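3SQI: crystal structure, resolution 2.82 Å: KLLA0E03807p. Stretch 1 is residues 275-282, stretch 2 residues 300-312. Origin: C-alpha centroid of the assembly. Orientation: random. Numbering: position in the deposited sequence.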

# COMPACT_ATOMS: atom_id res chain seq x y z
N TRP A 275 4.79 7.00 -12.15
CA TRP A 275 4.77 6.15 -10.97
C TRP A 275 4.55 4.65 -11.22
O TRP A 275 3.79 4.25 -12.12
CB TRP A 275 3.73 6.66 -9.98
CG TRP A 275 4.20 7.85 -9.23
CD1 TRP A 275 5.22 8.68 -9.58
CD2 TRP A 275 3.70 8.33 -7.98
NE1 TRP A 275 5.37 9.67 -8.63
CE2 TRP A 275 4.45 9.47 -7.64
CE3 TRP A 275 2.68 7.91 -7.12
CZ2 TRP A 275 4.22 10.19 -6.47
CZ3 TRP A 275 2.45 8.62 -5.97
CH2 TRP A 275 3.21 9.76 -5.66
N PRO A 276 5.23 3.82 -10.42
CA PRO A 276 5.11 2.36 -10.31
C PRO A 276 3.67 1.91 -10.11
O PRO A 276 2.89 2.63 -9.49
CB PRO A 276 5.92 2.05 -9.05
CG PRO A 276 6.98 3.09 -9.04
CD PRO A 276 6.34 4.33 -9.60
N GLN A 277 3.36 0.71 -10.61
CA GLN A 277 2.03 0.10 -10.49
C GLN A 277 2.10 -1.40 -10.21
O GLN A 277 3.10 -2.05 -10.51
CB GLN A 277 1.24 0.30 -11.78
CG GLN A 277 1.03 1.73 -12.18
CD GLN A 277 0.54 1.85 -13.61
OE1 GLN A 277 1.19 2.48 -14.45
NE2 GLN A 277 -0.61 1.24 -13.90
N PHE A 278 1.04 -1.96 -9.63
CA PHE A 278 0.94 -3.41 -9.56
C PHE A 278 0.52 -3.94 -10.93
O PHE A 278 -0.16 -3.24 -11.68
CB PHE A 278 -0.08 -3.85 -8.49
CG PHE A 278 0.40 -3.65 -7.08
CD1 PHE A 278 1.55 -4.28 -6.63
CD2 PHE A 278 -0.31 -2.84 -6.21
CE1 PHE A 278 1.99 -4.09 -5.33
CE2 PHE A 278 0.13 -2.65 -4.91
CZ PHE A 278 1.28 -3.27 -4.47
N PRO A 279 0.94 -5.16 -11.26
CA PRO A 279 0.54 -5.86 -12.49
C PRO A 279 -0.93 -6.19 -12.43
O PRO A 279 -1.57 -5.86 -11.43
CB PRO A 279 1.35 -7.15 -12.42
CG PRO A 279 2.49 -6.85 -11.50
CD PRO A 279 1.93 -5.93 -10.49
N ASP A 280 -1.48 -6.84 -13.46
CA ASP A 280 -2.84 -7.35 -13.33
C ASP A 280 -2.92 -8.86 -13.49
O ASP A 280 -2.22 -9.46 -14.31
CB ASP A 280 -3.81 -6.68 -14.30
CG ASP A 280 -5.24 -7.13 -14.06
OD1 ASP A 280 -5.80 -7.84 -14.93
OD2 ASP A 280 -5.81 -6.78 -13.00
N PHE A 281 -3.80 -9.47 -12.71
CA PHE A 281 -3.93 -10.92 -12.69
C PHE A 281 -5.36 -11.40 -12.85
O PHE A 281 -6.25 -11.08 -12.05
CB PHE A 281 -3.30 -11.49 -11.42
CG PHE A 281 -1.81 -11.30 -11.35
CD1 PHE A 281 -0.95 -12.27 -11.84
CD2 PHE A 281 -1.27 -10.14 -10.82
CE1 PHE A 281 0.42 -12.10 -11.79
CE2 PHE A 281 0.11 -9.96 -10.77
CZ PHE A 281 0.95 -10.94 -11.26
N SER A 282 -5.58 -12.16 -13.93
CA SER A 282 -6.86 -12.81 -14.20
C SER A 282 -6.67 -14.32 -14.24
O SER A 282 -5.56 -14.81 -14.46
CB SER A 282 -7.44 -12.33 -15.52
OG SER A 282 -8.50 -13.17 -15.93
N ILE A 300 -0.29 -12.24 -3.00
CA ILE A 300 -1.60 -12.60 -3.55
C ILE A 300 -1.42 -13.21 -4.93
O ILE A 300 -1.61 -14.40 -5.10
CB ILE A 300 -2.71 -11.47 -3.45
CG1 ILE A 300 -4.12 -12.09 -3.48
CG2 ILE A 300 -2.52 -10.29 -4.49
CD1 ILE A 300 -4.54 -12.82 -2.17
N GLY A 301 -1.07 -12.40 -5.93
CA GLY A 301 -0.46 -12.94 -7.13
C GLY A 301 0.98 -12.51 -7.26
O GLY A 301 1.68 -12.94 -8.17
N ILE A 302 1.43 -11.68 -6.33
CA ILE A 302 2.51 -10.72 -6.57
C ILE A 302 3.84 -11.00 -5.89
O ILE A 302 3.88 -11.24 -4.69
CB ILE A 302 2.03 -9.33 -6.16
CG1 ILE A 302 0.72 -9.01 -6.88
CG2 ILE A 302 3.08 -8.30 -6.46
CD1 ILE A 302 -0.01 -7.83 -6.34
N PRO A 303 4.93 -10.97 -6.65
CA PRO A 303 6.28 -11.05 -6.08
C PRO A 303 6.40 -10.03 -4.96
O PRO A 303 5.83 -8.95 -5.07
CB PRO A 303 7.17 -10.62 -7.25
CG PRO A 303 6.39 -10.94 -8.46
CD PRO A 303 4.96 -10.69 -8.10
N ASP A 304 7.13 -10.37 -3.90
CA ASP A 304 7.17 -9.51 -2.72
C ASP A 304 7.92 -8.19 -2.94
O ASP A 304 7.56 -7.18 -2.35
CB ASP A 304 7.73 -10.27 -1.51
CG ASP A 304 6.73 -11.27 -0.92
OD1 ASP A 304 5.52 -11.15 -1.23
OD2 ASP A 304 7.15 -12.17 -0.16
N PHE A 305 8.94 -8.19 -3.79
CA PHE A 305 9.70 -6.96 -3.98
C PHE A 305 8.82 -5.82 -4.50
O PHE A 305 9.06 -4.65 -4.19
CB PHE A 305 10.93 -7.17 -4.87
CG PHE A 305 10.62 -7.71 -6.23
CD1 PHE A 305 10.49 -6.87 -7.32
CD2 PHE A 305 10.46 -9.07 -6.43
CE1 PHE A 305 10.21 -7.37 -8.58
CE2 PHE A 305 10.18 -9.58 -7.68
CZ PHE A 305 10.05 -8.73 -8.75
N TYR A 306 7.79 -6.16 -5.27
CA TYR A 306 6.77 -5.19 -5.66
C TYR A 306 6.19 -4.53 -4.43
O TYR A 306 6.13 -3.31 -4.34
CB TYR A 306 5.63 -5.88 -6.40
CG TYR A 306 5.80 -5.94 -7.90
CD1 TYR A 306 4.98 -5.20 -8.75
CD2 TYR A 306 6.79 -6.73 -8.48
CE1 TYR A 306 5.14 -5.25 -10.11
CE2 TYR A 306 6.95 -6.78 -9.85
CZ TYR A 306 6.12 -6.04 -10.66
OH TYR A 306 6.28 -6.09 -12.03
N ILE A 307 5.77 -5.37 -3.49
CA ILE A 307 5.05 -4.93 -2.30
C ILE A 307 5.93 -4.15 -1.32
O ILE A 307 5.50 -3.15 -0.75
CB ILE A 307 4.44 -6.14 -1.59
CG1 ILE A 307 3.53 -6.90 -2.56
CG2 ILE A 307 3.68 -5.71 -0.36
CD1 ILE A 307 2.90 -8.17 -1.97
N GLU A 308 7.17 -4.59 -1.13
CA GLU A 308 8.09 -3.90 -0.23
C GLU A 308 8.52 -2.59 -0.85
O GLU A 308 8.76 -1.62 -0.13
CB GLU A 308 9.33 -4.74 0.04
CG GLU A 308 9.04 -6.11 0.62
CD GLU A 308 10.29 -6.95 0.77
OE1 GLU A 308 10.25 -8.14 0.39
OE2 GLU A 308 11.31 -6.42 1.26
N LYS A 309 8.62 -2.56 -2.17
CA LYS A 309 9.03 -1.35 -2.87
C LYS A 309 7.92 -0.30 -2.87
O LYS A 309 8.16 0.86 -2.52
CB LYS A 309 9.45 -1.66 -4.30
CG LYS A 309 9.67 -0.43 -5.16
CD LYS A 309 10.90 0.37 -4.76
CE LYS A 309 11.16 1.51 -5.76
NZ LYS A 309 12.36 2.31 -5.41
N MET A 310 6.71 -0.71 -3.23
CA MET A 310 5.59 0.22 -3.34
C MET A 310 5.06 0.70 -2.00
O MET A 310 4.62 1.84 -1.87
CB MET A 310 4.46 -0.37 -4.19
CG MET A 310 4.84 -0.49 -5.67
SD MET A 310 3.54 0.14 -6.75
CE MET A 310 2.66 -1.37 -7.10
N ASN A 311 5.11 -0.17 -1.00
CA ASN A 311 4.79 0.22 0.37
C ASN A 311 6.03 0.77 1.07
O ASN A 311 5.96 1.27 2.19
CB ASN A 311 4.20 -0.95 1.15
CG ASN A 311 2.85 -1.41 0.61
OD1 ASN A 311 1.80 -1.08 1.18
ND2 ASN A 311 2.86 -2.17 -0.48
N ARG A 312 7.17 0.65 0.40
CA ARG A 312 8.44 1.20 0.88
C ARG A 312 8.76 0.83 2.32
O ARG A 312 9.30 1.66 3.06
CB ARG A 312 8.42 2.72 0.74
CG ARG A 312 8.16 3.22 -0.67
CD ARG A 312 8.03 4.72 -0.66
NE ARG A 312 7.32 5.14 0.53
CZ ARG A 312 6.00 5.13 0.63
NH1 ARG A 312 5.26 4.75 -0.40
NH2 ARG A 312 5.42 5.51 1.77

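Residues 275-282, an extended segment with no regular helix or strand, lie against a loop and the helix that follows it in residues 300-312. The two run antiparallel: Phe281 is level with Gly301, Phe278 with Tyr306 and Pro276 with Met310, their CA atoms 6.9, 7.2 and 7.3 Å apart, respectively. No hydrogen bond crosses the contact, which buries 503 Å² and rests on apolar packing. Gly301 lies over one face of the Phe281 ring, with Phe281 CZ 3.8 Å from Gly301 O; an ideal CB here would sit only 3.3 Å from Phe281 CG, so the missing side chain lets the backbone come close. The Phe281 ring is poorly ordered, and its details deserve caution. Ile302 reaches two aromatic rings: its CG1 is 4.1 Å from Phe281 CE2, and its CD1 is 3.9 Å from Phe278 CD1. Beyond Pro303 lies the helix, where Glu308 N hydrogen-bonds to Asp304 O (2.9 Å) and Met310 N to Tyr306 O (2.9 Å). Tyr306 points toward the extended segment; its CE1 packs 3.3 Å from Pro279 CD, while Gln277 O approaches the ring edge, 3.8 Å from Tyr306 CE1. Ile307 adds a looser contact, CG1 to Phe278 CE1 at 4.2 Å. Met310 makes the tightest fit. Its CE sits 3.1 Å from the centroid of the Phe278 ring and 10° off the normal, a CH-pi contact in which the polarized methyl meets the pi cloud; the distance is short for carbon atoms and, at 2.82 Å resolution, is no measure of strength. The same CE is 3.1 Å from Phe278 N, and Met310 SD rests 3.8 Å from Pro276 CB. Asn311 ND2 approaches the edge of the Phe278 ring, 4.4 Å from Phe278 CZ, but hydrogen-bonds back to Ile307 O (2.8 Å). Arg312, with positive phi, leaves the helical conformation and does not touch the extended segment.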